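Local coordinates for structural polyprotein, VP3 (Israeli acute paralysis virus, PDB 5CDD) that probably serves as a structural protein of the viral capsid, forming one of the jelly-roll subunits of the shell, at residues H149-P163 against F234-A248. Residues are numbered along the deposited sequence; the frame is centred on the assembly and turned at random.
Sequences HTGRLEIFFEPGVIP and FSGFLCIRPVTKLMA
Leu153 and Ile155 on one strand and Leu238, Ile240 and Pro242 on its antiparallel neighbour share one face of the sheet, where Ile240 CG2 sits 3.4 Å from Leu153 CG. Apolar side chains suit this side: Leu153 and Pro242 turn inward to Trp71 of the facing sheet of the sandwich, and Leu238 packs on Phe14 of a neighbouring chain.

On the other face, Phe156 CG stands between its backbone N and carbonyl carbon (chi1 68°), laying the ring over Cys239; Cys239 CB lies 3.4 Å from Phe156 CE2. That same ring atom lies over one face of the Arg241 guanidinium, the ring and guanidinium planes 56° apart. Arg241 NH2 meets Glu154 OE1 at 3.3 Å in a salt bridge, within the guanidinium plane but 31° out of the carboxylate plane. Ser185 takes the other carboxylate oxygen, and Ala183 O and Leu178 O bind Arg241 NH1. Further along, Glu158 CB packs on the Phe237 ring, 3.8 Å from its centroid, while the Glu158 carboxylate is held by Thr194 and Arg196 of another neighbouring chain.

Val243 N (2.8 Å) and Thr244 N (3.3 Å) both donate to Arg152 O, a classic beta bulge. The chemistry thus gives this jelly-roll pair an apolar face and an opposite one whose buried charges are matched, partly by another capsid protein.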
# COMPACT_ATOMS: atom_id res chain seq x y z
N HIS B 149 -19.27 66.00 -39.08
CA HIS B 149 -18.25 65.43 -39.95
C HIS B 149 -18.78 64.20 -40.66
O HIS B 149 -19.48 63.38 -40.07
CB HIS B 149 -16.99 65.05 -39.15
CG HIS B 149 -16.26 66.22 -38.58
ND1 HIS B 149 -16.64 66.84 -37.41
CD2 HIS B 149 -15.16 66.89 -39.01
CE1 HIS B 149 -15.80 67.83 -37.14
NE2 HIS B 149 -14.90 67.88 -38.10
N THR B 150 -18.44 64.08 -41.94
CA THR B 150 -18.86 62.94 -42.74
C THR B 150 -17.68 62.44 -43.56
O THR B 150 -16.68 63.14 -43.72
CB THR B 150 -20.02 63.31 -43.69
OG1 THR B 150 -19.62 64.38 -44.55
CG2 THR B 150 -21.25 63.73 -42.89
N GLY B 151 -17.80 61.22 -44.06
CA GLY B 151 -16.73 60.64 -44.85
C GLY B 151 -16.65 59.16 -44.53
O GLY B 151 -17.36 58.68 -43.65
N ARG B 152 -15.79 58.43 -45.24
CA ARG B 152 -15.65 57.00 -45.01
C ARG B 152 -14.20 56.56 -44.99
O ARG B 152 -13.45 56.80 -45.93
CB ARG B 152 -16.41 56.23 -46.09
CG ARG B 152 -17.91 56.29 -45.93
CD ARG B 152 -18.60 56.60 -47.25
NE ARG B 152 -18.29 55.62 -48.27
CZ ARG B 152 -18.61 54.33 -48.20
NH1 ARG B 152 -19.25 53.86 -47.14
NH2 ARG B 152 -18.26 53.50 -49.18
N LEU B 153 -13.81 55.89 -43.90
CA LEU B 153 -12.45 55.41 -43.74
C LEU B 153 -12.39 53.92 -44.06
O LEU B 153 -13.29 53.16 -43.70
CB LEU B 153 -11.99 55.68 -42.30
CG LEU B 153 -10.51 55.85 -42.00
CD1 LEU B 153 -9.90 56.94 -42.87
CD2 LEU B 153 -10.35 56.20 -40.53
N GLU B 154 -11.33 53.51 -44.76
CA GLU B 154 -11.16 52.11 -45.13
C GLU B 154 -10.00 51.49 -44.38
O GLU B 154 -8.92 52.08 -44.27
CB GLU B 154 -10.91 52.01 -46.64
CG GLU B 154 -10.48 50.63 -47.11
CD GLU B 154 -10.04 50.63 -48.57
OE1 GLU B 154 -9.11 51.39 -48.91
OE2 GLU B 154 -10.61 49.85 -49.36
N ILE B 155 -10.21 50.28 -43.86
CA ILE B 155 -9.18 49.56 -43.13
C ILE B 155 -9.17 48.14 -43.67
O ILE B 155 -10.11 47.38 -43.45
CB ILE B 155 -9.48 49.53 -41.62
CG1 ILE B 155 -9.70 50.95 -41.09
CG2 ILE B 155 -8.31 48.88 -40.89
CD1 ILE B 155 -11.09 51.19 -40.53
N PHE B 156 -8.10 47.78 -44.38
CA PHE B 156 -8.00 46.44 -44.95
C PHE B 156 -6.75 45.73 -44.48
O PHE B 156 -5.80 46.36 -44.01
CB PHE B 156 -8.04 46.52 -46.49
CG PHE B 156 -6.83 47.17 -47.11
CD1 PHE B 156 -5.73 46.41 -47.48
CD2 PHE B 156 -6.80 48.54 -47.33
CE1 PHE B 156 -4.61 47.00 -48.06
CE2 PHE B 156 -5.69 49.15 -47.91
CZ PHE B 156 -4.59 48.37 -48.27
N PHE B 157 -6.75 44.40 -44.60
CA PHE B 157 -5.61 43.59 -44.18
C PHE B 157 -4.89 42.97 -45.37
O PHE B 157 -5.51 42.40 -46.27
CB PHE B 157 -6.07 42.48 -43.23
CG PHE B 157 -4.96 41.54 -42.84
CD1 PHE B 157 -3.90 41.98 -42.05
CD2 PHE B 157 -4.96 40.22 -43.28
CE1 PHE B 157 -2.86 41.11 -41.71
CE2 PHE B 157 -3.93 39.35 -42.95
CZ PHE B 157 -2.87 39.80 -42.16
N GLU B 158 -3.56 43.08 -45.35
CA GLU B 158 -2.72 42.53 -46.39
C GLU B 158 -1.69 41.60 -45.75
O GLU B 158 -0.84 42.05 -44.97
CB GLU B 158 -2.03 43.66 -47.16
CG GLU B 158 -0.94 43.22 -48.14
CD GLU B 158 -1.42 42.20 -49.16
OE1 GLU B 158 -2.56 42.32 -49.64
OE2 GLU B 158 -0.64 41.28 -49.49
N PRO B 159 -1.75 40.30 -46.06
CA PRO B 159 -0.81 39.34 -45.51
C PRO B 159 0.53 39.37 -46.24
O PRO B 159 0.59 39.68 -47.43
CB PRO B 159 -1.53 38.01 -45.71
CG PRO B 159 -2.21 38.22 -47.02
CD PRO B 159 -2.79 39.62 -46.86
N GLY B 160 1.61 39.07 -45.52
CA GLY B 160 2.91 39.06 -46.15
C GLY B 160 3.82 40.20 -45.72
O GLY B 160 3.55 40.89 -44.74
N VAL B 161 4.89 40.40 -46.48
CA VAL B 161 5.86 41.45 -46.19
C VAL B 161 5.21 42.83 -46.23
O VAL B 161 4.24 43.05 -46.95
CB VAL B 161 7.02 41.43 -47.21
CG1 VAL B 161 8.11 42.39 -46.77
CG2 VAL B 161 7.57 40.02 -47.34
N ILE B 162 5.76 43.74 -45.44
CA ILE B 162 5.24 45.10 -45.37
C ILE B 162 6.15 46.05 -46.15
O ILE B 162 7.34 46.14 -45.87
CB ILE B 162 5.18 45.58 -43.90
CG1 ILE B 162 4.42 44.57 -43.05
CG2 ILE B 162 4.51 46.95 -43.83
CD1 ILE B 162 4.44 44.88 -41.57
N PRO B 163 5.59 46.76 -47.15
CA PRO B 163 6.40 47.70 -47.94
C PRO B 163 6.99 48.74 -46.99
O PRO B 163 6.25 49.53 -46.40
CB PRO B 163 5.39 48.30 -48.90
CG PRO B 163 4.41 47.18 -49.09
CD PRO B 163 4.23 46.67 -47.68
N PHE B 234 5.73 39.76 -37.94
CA PHE B 234 4.38 40.29 -38.11
C PHE B 234 3.30 39.59 -38.94
O PHE B 234 2.14 39.61 -38.55
CB PHE B 234 4.49 41.75 -38.53
CG PHE B 234 5.08 42.63 -37.46
CD1 PHE B 234 4.35 42.92 -36.31
CD2 PHE B 234 6.38 43.11 -37.57
CE1 PHE B 234 4.91 43.67 -35.28
CE2 PHE B 234 6.95 43.86 -36.54
CZ PHE B 234 6.21 44.14 -35.40
N SER B 235 3.66 38.98 -40.07
CA SER B 235 2.66 38.27 -40.89
C SER B 235 1.80 39.14 -41.80
O SER B 235 1.11 38.62 -42.68
CB SER B 235 1.71 37.45 -40.00
OG SER B 235 0.57 38.22 -39.63
N GLY B 236 1.80 40.45 -41.59
CA GLY B 236 1.00 41.31 -42.43
C GLY B 236 0.85 42.71 -41.88
O GLY B 236 1.62 43.13 -41.02
N PHE B 237 -0.15 43.45 -42.38
CA PHE B 237 -0.37 44.81 -41.92
C PHE B 237 -1.76 45.32 -42.24
O PHE B 237 -2.46 44.79 -43.11
CB PHE B 237 0.68 45.74 -42.56
CG PHE B 237 0.54 45.89 -44.05
CD1 PHE B 237 -0.32 46.84 -44.60
CD2 PHE B 237 1.27 45.08 -44.92
CE1 PHE B 237 -0.46 46.97 -45.98
CE2 PHE B 237 1.15 45.21 -46.30
CZ PHE B 237 0.28 46.16 -46.83
N LEU B 238 -2.17 46.36 -41.51
CA LEU B 238 -3.47 46.99 -41.72
C LEU B 238 -3.19 48.33 -42.38
O LEU B 238 -2.14 48.92 -42.16
CB LEU B 238 -4.18 47.24 -40.39
CG LEU B 238 -4.77 46.05 -39.64
CD1 LEU B 238 -5.34 46.52 -38.32
CD2 LEU B 238 -5.87 45.42 -40.46
N CYS B 239 -4.13 48.80 -43.19
CA CYS B 239 -3.95 50.06 -43.87
C CYS B 239 -5.21 50.91 -43.77
O CYS B 239 -6.30 50.45 -44.11
CB CYS B 239 -3.59 49.81 -45.34
SG CYS B 239 -3.00 51.26 -46.21
N ILE B 240 -5.05 52.14 -43.29
CA ILE B 240 -6.18 53.05 -43.13
C ILE B 240 -6.16 54.13 -44.22
O ILE B 240 -5.37 55.07 -44.17
CB ILE B 240 -6.14 53.73 -41.74
CG1 ILE B 240 -6.04 52.66 -40.66
CG2 ILE B 240 -7.39 54.57 -41.54
CD1 ILE B 240 -5.91 53.21 -39.25
N ARG B 241 -7.05 53.99 -45.20
CA ARG B 241 -7.13 54.93 -46.31
C ARG B 241 -8.56 55.44 -46.50
O ARG B 241 -9.52 54.67 -46.40
CB ARG B 241 -6.67 54.27 -47.61
CG ARG B 241 -5.30 53.62 -47.53
CD ARG B 241 -4.88 53.06 -48.88
NE ARG B 241 -5.89 52.18 -49.45
CZ ARG B 241 -5.70 51.41 -50.52
NH1 ARG B 241 -4.52 51.41 -51.13
NH2 ARG B 241 -6.68 50.64 -50.98
N PRO B 242 -8.72 56.74 -46.76
CA PRO B 242 -10.06 57.31 -46.96
C PRO B 242 -10.69 56.82 -48.26
O PRO B 242 -10.04 56.81 -49.31
CB PRO B 242 -9.80 58.81 -46.98
CG PRO B 242 -8.54 58.96 -46.18
CD PRO B 242 -7.71 57.81 -46.66
N VAL B 243 -11.95 56.40 -48.20
CA VAL B 243 -12.67 55.95 -49.38
C VAL B 243 -13.42 57.16 -49.91
O VAL B 243 -13.51 57.39 -51.12
CB VAL B 243 -13.68 54.83 -49.04
CG1 VAL B 243 -14.53 54.51 -50.26
CG2 VAL B 243 -12.95 53.59 -48.58
N THR B 244 -13.96 57.93 -48.97
CA THR B 244 -14.70 59.15 -49.26
C THR B 244 -14.02 60.27 -48.48
O THR B 244 -13.89 60.20 -47.26
CB THR B 244 -16.17 59.03 -48.80
OG1 THR B 244 -16.84 58.04 -49.59
CG2 THR B 244 -16.89 60.37 -48.94
N LYS B 245 -13.59 61.31 -49.20
CA LYS B 245 -12.91 62.44 -48.58
C LYS B 245 -13.68 62.97 -47.37
O LYS B 245 -14.90 62.85 -47.30
CB LYS B 245 -12.72 63.54 -49.62
CG LYS B 245 -11.49 64.40 -49.39
CD LYS B 245 -11.13 65.17 -50.65
CE LYS B 245 -9.79 65.87 -50.50
NZ LYS B 245 -9.39 66.58 -51.75
N LEU B 246 -12.95 63.54 -46.41
CA LEU B 246 -13.57 64.08 -45.21
C LEU B 246 -14.33 65.37 -45.49
O LEU B 246 -13.78 66.32 -46.05
CB LEU B 246 -12.51 64.34 -44.13
CG LEU B 246 -13.04 64.89 -42.80
CD1 LEU B 246 -13.97 63.88 -42.17
CD2 LEU B 246 -11.88 65.20 -41.88
N MET B 247 -15.60 65.41 -45.11
CA MET B 247 -16.45 66.58 -45.32
C MET B 247 -16.70 67.23 -43.97
O MET B 247 -16.85 66.54 -42.97
CB MET B 247 -17.77 66.14 -45.94
CG MET B 247 -17.62 65.48 -47.30
SD MET B 247 -17.40 66.68 -48.64
CE MET B 247 -15.67 67.07 -48.53
N ALA B 248 -16.76 68.56 -43.94
CA ALA B 248 -16.98 69.25 -42.68
C ALA B 248 -17.41 70.70 -42.84
O ALA B 248 -16.69 71.49 -43.44
CB ALA B 248 -15.72 69.19 -41.84